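Local coordinates for protein alpha-L-rhamnosidase (Aspergillus terreus, PDB 6GSZ) that probably hydrolyses terminal non-reducing alpha-L-rhamnose residues in alpha-L-rhamnosides and binds calcium ions, at residues E427-F432 against T803-P808; Y809-T814 against V833-P838; W448-N453 against F483-A488. All coordinates share one frame; numbering follows the deposited sequence.

Contact 1. Residues E427-F432 against T803-P808; sequences ERTGYF and TKFLTP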
# COMPACT_ATOMS: atom_id res chain seq x y z
N GLU A 427 0.74 -9.43 -2.65
CA GLU A 427 1.73 -10.44 -3.03
C GLU A 427 3.11 -9.78 -3.12
O GLU A 427 3.27 -8.78 -3.81
CB GLU A 427 1.35 -11.05 -4.37
CG GLU A 427 2.27 -12.17 -4.78
CD GLU A 427 1.86 -12.89 -6.06
OE1 GLU A 427 1.10 -12.31 -6.89
OE2 GLU A 427 2.29 -14.06 -6.22
N ARG A 428 4.07 -10.32 -2.38
CA ARG A 428 5.45 -9.88 -2.46
C ARG A 428 6.05 -10.21 -3.83
O ARG A 428 5.91 -11.34 -4.32
CB ARG A 428 6.29 -10.55 -1.37
CG ARG A 428 7.72 -10.07 -1.28
CD ARG A 428 7.87 -8.65 -0.76
NE ARG A 428 9.27 -8.24 -0.85
CZ ARG A 428 10.23 -8.59 -0.00
NH1 ARG A 428 11.50 -8.20 -0.22
NH2 ARG A 428 9.89 -9.29 1.09
N THR A 429 6.69 -9.19 -4.42
CA THR A 429 7.26 -9.34 -5.77
C THR A 429 8.74 -8.96 -5.85
O THR A 429 9.40 -9.46 -6.78
CB THR A 429 6.47 -8.52 -6.80
OG1 THR A 429 6.36 -7.16 -6.40
CG2 THR A 429 5.09 -9.09 -7.04
N GLY A 430 9.27 -8.07 -5.03
CA GLY A 430 10.59 -7.51 -5.29
C GLY A 430 11.54 -7.66 -4.12
O GLY A 430 11.14 -7.44 -2.96
N TYR A 431 12.79 -8.01 -4.42
CA TYR A 431 13.79 -8.37 -3.43
C TYR A 431 15.12 -7.74 -3.83
O TYR A 431 15.45 -7.70 -5.03
CB TYR A 431 13.95 -9.88 -3.32
CG TYR A 431 12.69 -10.66 -3.08
CD1 TYR A 431 11.81 -10.95 -4.12
CD2 TYR A 431 12.34 -11.08 -1.81
CE1 TYR A 431 10.65 -11.67 -3.92
CE2 TYR A 431 11.16 -11.79 -1.58
CZ TYR A 431 10.31 -12.06 -2.64
OH TYR A 431 9.17 -12.77 -2.45
N PHE A 432 15.93 -7.38 -2.84
CA PHE A 432 17.23 -6.79 -3.10
C PHE A 432 18.17 -7.06 -1.92
O PHE A 432 17.80 -6.80 -0.76
CB PHE A 432 17.10 -5.28 -3.33
CG PHE A 432 18.43 -4.57 -3.41
CD1 PHE A 432 19.13 -4.47 -4.62
CD2 PHE A 432 19.03 -4.11 -2.26
CE1 PHE A 432 20.38 -3.84 -4.66
CE2 PHE A 432 20.28 -3.49 -2.32
CZ PHE A 432 20.95 -3.35 -3.51
N THR A 803 19.09 -9.06 -7.13
CA THR A 803 17.80 -8.40 -7.24
C THR A 803 16.85 -9.34 -7.96
O THR A 803 17.20 -9.87 -8.98
CB THR A 803 17.95 -7.05 -7.98
OG1 THR A 803 19.05 -6.31 -7.41
CG2 THR A 803 16.66 -6.25 -7.95
N LYS A 804 15.60 -9.46 -7.47
CA LYS A 804 14.60 -10.30 -8.06
C LYS A 804 13.30 -9.50 -8.16
O LYS A 804 12.95 -8.78 -7.22
CB LYS A 804 14.35 -11.55 -7.19
CG LYS A 804 15.56 -12.42 -6.91
CD LYS A 804 15.22 -13.70 -6.17
CE LYS A 804 16.47 -14.46 -5.78
NZ LYS A 804 16.18 -15.64 -4.93
N PHE A 805 12.56 -9.71 -9.24
CA PHE A 805 11.27 -9.08 -9.44
C PHE A 805 10.32 -10.03 -10.14
O PHE A 805 10.58 -10.46 -11.28
CB PHE A 805 11.39 -7.76 -10.22
CG PHE A 805 10.06 -7.11 -10.45
CD1 PHE A 805 9.28 -6.74 -9.37
CD2 PHE A 805 9.57 -6.90 -11.72
CE1 PHE A 805 8.03 -6.19 -9.56
CE2 PHE A 805 8.32 -6.36 -11.92
CZ PHE A 805 7.53 -6.04 -10.82
N LEU A 806 9.19 -10.31 -9.46
CA LEU A 806 8.15 -11.15 -10.02
C LEU A 806 7.23 -10.31 -10.90
O LEU A 806 6.30 -9.67 -10.45
CB LEU A 806 7.39 -11.83 -8.88
CG LEU A 806 6.40 -12.92 -9.28
CD1 LEU A 806 7.12 -14.07 -9.98
CD2 LEU A 806 5.69 -13.41 -8.04
N THR A 807 7.59 -10.26 -12.17
CA THR A 807 6.84 -9.57 -13.18
C THR A 807 5.50 -10.25 -13.39
O THR A 807 5.32 -11.41 -12.96
CB THR A 807 7.57 -9.56 -14.55
OG1 THR A 807 7.39 -10.82 -15.21
CG2 THR A 807 9.03 -9.19 -14.49
N PRO A 808 4.55 -9.59 -14.10
CA PRO A 808 3.34 -10.27 -14.53
C PRO A 808 3.50 -11.55 -15.38
O PRO A 808 2.53 -12.27 -15.59
CB PRO A 808 2.62 -9.15 -15.31
CG PRO A 808 3.13 -7.84 -14.74
CD PRO A 808 4.58 -8.17 -14.50

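Contact 2. Residues Y809-T814 against V833-P838; sequences YGMAST and VAEVPP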
# COMPACT_ATOMS: atom_id res chain seq x y z
N TYR A 809 4.73 -11.81 -15.84
CA TYR A 809 5.08 -12.97 -16.67
C TYR A 809 5.81 -14.07 -15.90
O TYR A 809 5.94 -15.21 -16.43
CB TYR A 809 5.94 -12.52 -17.86
CG TYR A 809 5.20 -11.54 -18.71
CD1 TYR A 809 4.40 -11.98 -19.76
CD2 TYR A 809 5.26 -10.17 -18.47
CE1 TYR A 809 3.63 -11.11 -20.50
CE2 TYR A 809 4.50 -9.28 -19.20
CZ TYR A 809 3.68 -9.74 -20.22
OH TYR A 809 2.89 -8.89 -20.94
N GLY A 810 6.36 -13.75 -14.72
CA GLY A 810 7.25 -14.63 -14.02
C GLY A 810 8.50 -13.89 -13.56
O GLY A 810 8.63 -12.65 -13.69
N MET A 811 9.41 -14.65 -12.94
CA MET A 811 10.54 -14.04 -12.26
C MET A 811 11.57 -13.47 -13.24
O MET A 811 12.00 -14.16 -14.19
CB MET A 811 11.22 -15.05 -11.35
CG MET A 811 12.22 -14.42 -10.40
SD MET A 811 11.47 -13.30 -9.19
CE MET A 811 10.50 -14.48 -8.27
N ALA A 812 11.95 -12.21 -13.01
CA ALA A 812 13.13 -11.60 -13.58
C ALA A 812 14.17 -11.43 -12.48
O ALA A 812 13.80 -11.18 -11.33
CB ALA A 812 12.83 -10.26 -14.20
N SER A 813 15.45 -11.56 -12.77
CA SER A 813 16.43 -11.36 -11.71
C SER A 813 17.78 -11.00 -12.29
O SER A 813 18.09 -11.37 -13.44
CB SER A 813 16.58 -12.57 -10.81
OG SER A 813 17.15 -13.68 -11.48
N THR A 814 18.60 -10.36 -11.45
CA THR A 814 20.01 -10.17 -11.73
C THR A 814 20.80 -10.64 -10.51
O THR A 814 20.44 -10.41 -9.36
CB THR A 814 20.35 -8.72 -12.06
OG1 THR A 814 19.96 -7.89 -10.95
CG2 THR A 814 19.64 -8.27 -13.31
N VAL A 833 24.48 -12.96 -14.04
CA VAL A 833 23.46 -13.92 -14.39
C VAL A 833 22.12 -13.20 -14.40
O VAL A 833 21.71 -12.63 -13.37
CB VAL A 833 23.44 -15.09 -13.39
CG1 VAL A 833 22.33 -16.09 -13.70
CG2 VAL A 833 24.79 -15.80 -13.37
N ALA A 834 21.45 -13.20 -15.56
CA ALA A 834 20.20 -12.50 -15.76
C ALA A 834 19.13 -13.53 -16.12
O ALA A 834 19.32 -14.32 -17.03
CB ALA A 834 20.34 -11.48 -16.85
N GLU A 835 18.05 -13.52 -15.36
CA GLU A 835 16.89 -14.38 -15.60
C GLU A 835 15.79 -13.54 -16.23
O GLU A 835 15.44 -12.49 -15.68
CB GLU A 835 16.43 -14.93 -14.27
CG GLU A 835 15.28 -15.86 -14.30
CD GLU A 835 14.87 -16.32 -12.90
OE1 GLU A 835 15.38 -15.72 -11.86
OE2 GLU A 835 14.07 -17.27 -12.83
N VAL A 836 15.28 -13.99 -17.37
CA VAL A 836 14.26 -13.30 -18.17
C VAL A 836 13.08 -14.25 -18.28
O VAL A 836 13.24 -15.38 -18.72
CB VAL A 836 14.82 -12.88 -19.54
CG1 VAL A 836 13.78 -12.27 -20.48
CG2 VAL A 836 16.00 -11.94 -19.34
N PRO A 837 11.86 -13.85 -17.85
CA PRO A 837 10.77 -14.81 -17.83
C PRO A 837 10.18 -15.14 -19.19
O PRO A 837 10.29 -14.36 -20.17
CB PRO A 837 9.73 -14.14 -16.90
CG PRO A 837 10.04 -12.66 -17.01
CD PRO A 837 11.51 -12.54 -17.29
N PRO A 838 9.51 -16.32 -19.27
CA PRO A 838 8.80 -16.71 -20.47
C PRO A 838 7.91 -15.56 -20.96
O PRO A 838 7.24 -14.89 -20.17
CB PRO A 838 8.01 -17.96 -20.04
CG PRO A 838 8.81 -18.52 -18.90
CD PRO A 838 9.36 -17.31 -18.18
O HOH W 1 11.94 -16.68 -15.13
O HOH W 2 19.80 -13.98 -11.72

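Contact 3. Residues W448-N453 against F483-A488; sequences WSMRGN and FIYDTA. With CA (calcium ion), chain K.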
# COMPACT_ATOMS: atom_id res chain seq x y z
N TRP A 448 10.06 -2.63 5.39
CA TRP A 448 9.27 -2.51 6.59
C TRP A 448 8.45 -1.21 6.63
O TRP A 448 7.34 -1.23 7.21
CB TRP A 448 10.14 -2.67 7.84
CG TRP A 448 10.42 -4.11 8.15
CD1 TRP A 448 11.57 -4.80 7.91
CD2 TRP A 448 9.56 -5.04 8.84
NE1 TRP A 448 11.46 -6.09 8.35
CE2 TRP A 448 10.27 -6.24 9.01
CE3 TRP A 448 8.29 -4.94 9.43
CZ2 TRP A 448 9.72 -7.37 9.62
CZ3 TRP A 448 7.76 -6.03 10.08
CH2 TRP A 448 8.46 -7.24 10.16
N SER A 449 8.98 -0.09 6.12
CA SER A 449 8.19 1.13 6.05
C SER A 449 7.00 0.98 5.08
O SER A 449 5.91 1.55 5.30
CB SER A 449 9.01 2.36 5.78
OG SER A 449 9.73 2.75 6.93
N MET A 450 7.20 0.24 3.99
CA MET A 450 6.11 -0.04 3.09
C MET A 450 5.03 -0.89 3.81
O MET A 450 3.82 -0.58 3.71
CB MET A 450 6.59 -0.70 1.79
CG MET A 450 5.41 -1.11 0.89
SD MET A 450 5.93 -1.45 -0.74
CE MET A 450 4.30 -1.69 -1.45
N ARG A 451 5.48 -1.96 4.44
CA ARG A 451 4.54 -2.81 5.19
C ARG A 451 3.74 -1.99 6.22
O ARG A 451 2.53 -2.19 6.38
CB ARG A 451 5.29 -3.92 5.91
CG ARG A 451 5.85 -4.98 4.98
CD ARG A 451 6.82 -5.89 5.70
NE ARG A 451 7.26 -6.98 4.87
CZ ARG A 451 8.22 -7.85 5.20
NH1 ARG A 451 8.99 -7.63 6.28
NH2 ARG A 451 8.44 -8.90 4.42
N GLY A 452 4.39 -1.04 6.89
CA GLY A 452 3.72 -0.35 7.92
C GLY A 452 2.63 0.61 7.42
O GLY A 452 1.69 0.95 8.16
N ASN A 453 2.81 1.09 6.19
CA ASN A 453 2.05 2.17 5.63
C ASN A 453 1.19 1.78 4.41
O ASN A 453 0.53 2.66 3.82
CB ASN A 453 2.96 3.32 5.28
CG ASN A 453 3.48 4.02 6.51
OD1 ASN A 453 2.69 4.67 7.22
ND2 ASN A 453 4.78 3.89 6.80
N PHE A 483 7.44 -2.14 -7.18
CA PHE A 483 8.42 -3.18 -7.39
C PHE A 483 8.40 -4.17 -6.21
O PHE A 483 8.52 -5.40 -6.38
CB PHE A 483 9.81 -2.55 -7.51
CG PHE A 483 10.93 -3.50 -7.84
CD1 PHE A 483 11.60 -4.18 -6.84
CD2 PHE A 483 11.36 -3.66 -9.15
CE1 PHE A 483 12.68 -5.02 -7.14
CE2 PHE A 483 12.47 -4.46 -9.44
CZ PHE A 483 13.11 -5.15 -8.44
N ILE A 484 8.26 -3.64 -4.98
CA ILE A 484 8.38 -4.52 -3.79
C ILE A 484 7.17 -5.44 -3.63
O ILE A 484 7.34 -6.61 -3.30
CB ILE A 484 8.65 -3.68 -2.53
CG1 ILE A 484 9.92 -2.83 -2.69
CG2 ILE A 484 8.71 -4.57 -1.29
CD1 ILE A 484 10.21 -1.97 -1.52
N TYR A 485 5.97 -4.89 -3.88
CA TYR A 485 4.74 -5.66 -3.78
C TYR A 485 3.85 -5.36 -4.99
O TYR A 485 3.97 -4.30 -5.60
CB TYR A 485 3.93 -5.27 -2.53
CG TYR A 485 4.40 -5.84 -1.20
CD1 TYR A 485 3.97 -7.09 -0.77
CD2 TYR A 485 5.26 -5.15 -0.36
CE1 TYR A 485 4.37 -7.62 0.45
CE2 TYR A 485 5.67 -5.66 0.85
CZ TYR A 485 5.24 -6.92 1.26
OH TYR A 485 5.63 -7.45 2.46
N ASP A 486 2.95 -6.29 -5.30
CA ASP A 486 1.92 -6.09 -6.30
C ASP A 486 0.82 -5.20 -5.70
O ASP A 486 -0.06 -5.65 -4.96
CB ASP A 486 1.38 -7.42 -6.81
CG ASP A 486 0.37 -7.26 -7.94
OD1 ASP A 486 -0.24 -6.17 -8.07
OD2 ASP A 486 0.30 -8.23 -8.76
N THR A 487 0.97 -3.89 -5.96
CA THR A 487 0.09 -2.86 -5.43
C THR A 487 -1.08 -2.52 -6.34
O THR A 487 -1.82 -1.58 -6.02
CB THR A 487 0.90 -1.57 -5.30
OG1 THR A 487 1.44 -1.35 -6.60
CG2 THR A 487 2.04 -1.71 -4.31
N ALA A 488 -1.26 -3.25 -7.45
CA ALA A 488 -2.17 -2.78 -8.48
C ALA A 488 -3.62 -2.63 -7.95
O ALA A 488 -4.24 -1.57 -8.18
CB ALA A 488 -2.09 -3.69 -9.69
CA CA K . -0.44 -9.10 -10.72
O HOH W 3 -1.58 -7.17 -10.49
O HOH W 4 1.95 -8.69 -11.21
O HOH W 5 0.39 -11.22 -11.52

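Contact 1. Residues E427-F432 against T803-P808
Y431 and K804 face each other as the hydrogen-bonded pair of two antiparallel strands: Y431 N gives its hydrogen to K804 O at 2.9 Å, and K804 N returns one to Y431 O. A third backbone bond, L806 N to T429 O at 2.8 Å, carries the pairing past the strand start at G430. Between them run CA-H...O contacts, such as F805 CA to T429 O. The two strands are first and second in a five-stranded antiparallel sheet, so a strand of the six-hairpin glycosidase part of the chain pairs with one of the C-terminal beta domain.

Polar side chains work around this frame. R428 reaches G430 O side-on with NE and NH1, both at 2.9 Å, and the Y431 ring lies against one face of its guanidinium, CE2 3.7 Å above the centre. T429 OG1 lies between its backbone N and carbonyl carbon (chi1 54°), where it bonds to F483 O.

Packing contacts fill in around the backbone. T429 OG1 also meets F805 CE1 at 3.7 Å, its side chain running beside the ring, which stacks on F483. F432 turns its ring edge to T803, CD1 3.3 Å from OG1. T429 crosses L806 at about a right angle, its CG2 4.0 Å from L806 CB.

Contact 2. Residues Y809-T814 against V833-P838
S813 and E835 meet side chain to side chain on one face of an antiparallel pair. S813 OG sits between its own backbone N and carbonyl carbon (chi1 67°), and from there it donates to E835 OE1 at 2.7 Å. The carboxylate takes this hydrogen on the anti lone pair of OE1, the one turned away from OE2. E835 sends CG anti to its backbone N (chi1 -178°), and the extended chain beyond brings the carboxylate alongside S813 OG and M811 CG. M811 and E835 cross obliquely, with M811 CG 3.7 Å from E835 OE1, while the methionine, bent further out, also touches K804 and L806 on the adjoining strand.

Two waters extend this polar patch. One donates to M811 O and, at 3.2 Å, to E835 OE2; the other donates to S813 OG and V833 O, giving the hydroxyl a second partner. In the backbone, S813 and E835 form a hydrogen-bonded pair, E835 N to S813 O being 2.9 Å. These are the two arms of the beta hairpin 810-819 and 828-836, the third and fourth strands of the sheet in the C-terminal beta domain.

T814 and A834 point to the opposite face, where T814 OG1 bonds to G776 O. A812 CB meets P837 CD at 4.1 Å, and both side chains touch I788 of a second sheet. Toward the start of strand 810-819 the prolines take over. P837 lays CB against G810 C at 3.6 Å, where the glycine, at a positive phi of 132°, presents bare backbone to the ring. Y809 places CB 3.6 Å from P838 O; its ring leads away, and the side chain touches V63, which with D61 belongs to a calcium site.

Contact 3. Residues W448-N453 against F483-A488
The Y485 ring and the R451 guanidinium meet edge to edge, their planes 58° apart. R451 NE donates to Y485 OH at 2.9 Å in a nearly straight bond (168°), and the hydroxyl oxygen lies in the guanidinium plane. The same NE lies near the plane of the tyrosine ring, at its edge. The arginine also turns back on its own helix: NH1 stands 3.3 Å above one face of the W448 ring, offset toward the rim, and W448 CD2 lies at the guanidinium edge. R451 is extended from CG to NE, and its CG also passes 3.5 Å from Y485 OH, so the tyrosine's hydroxyl meets both the aliphatic stem and the polar end.

M450 supplies the apolar half. With CG anti to the backbone N (chi1 175°) and an extended chain, it reaches across to the other segment. Its sulfur comes to the edge of the Y485 ring, a Met-aromatic contact with SD 5.1 Å from the centroid, and SD also lies 3.9 Å from I484 CB. Beyond it the methyl CE ends against T487 CG2 at 3.6 Å and beside Y485 CD2. Methionine and tyrosine slide past each other in opposite directions. L447 packs on I484 and Y485 from the same helix as M450, and H423 touches both Y485 and R451.

Where helix 471-484 ends, Y485 leaves helical geometry and D486 precedes the turn into helix 488-503. D486 OD1 caps A488 N, while OD2 binds a calcium ion at 2.3 Å, with three waters and three atoms from elsewhere in the structure as further ligands. This is packing of helix 437-453 on the end of helix 471-484, consistent with the (alpha/alpha)6 barrel of six-hairpin glycosidases, beside a calcium site.

Overall arrangement
Contacts 1 and 2 belong to one five-stranded sheet: F805 O to A812 N and T803 O to T814 N tie the second strand to the third, so 803-808 and 809-814 are neighbours as well as consecutive. Both rest on antiparallel backbone bonding. Contact 2 is the more buried by residue count, though one face carries a water-linked polar patch; contact 1 is only partly buried. Contact 3, its centre about 5 Å from the centre of the chain, is deep and built from side chains of one helix and of the end of another with the loop after it. Nested in the chain between the segments of contact 1, it joins that contact directly, T429 bonding to F483 and I484, but does not touch contact 2.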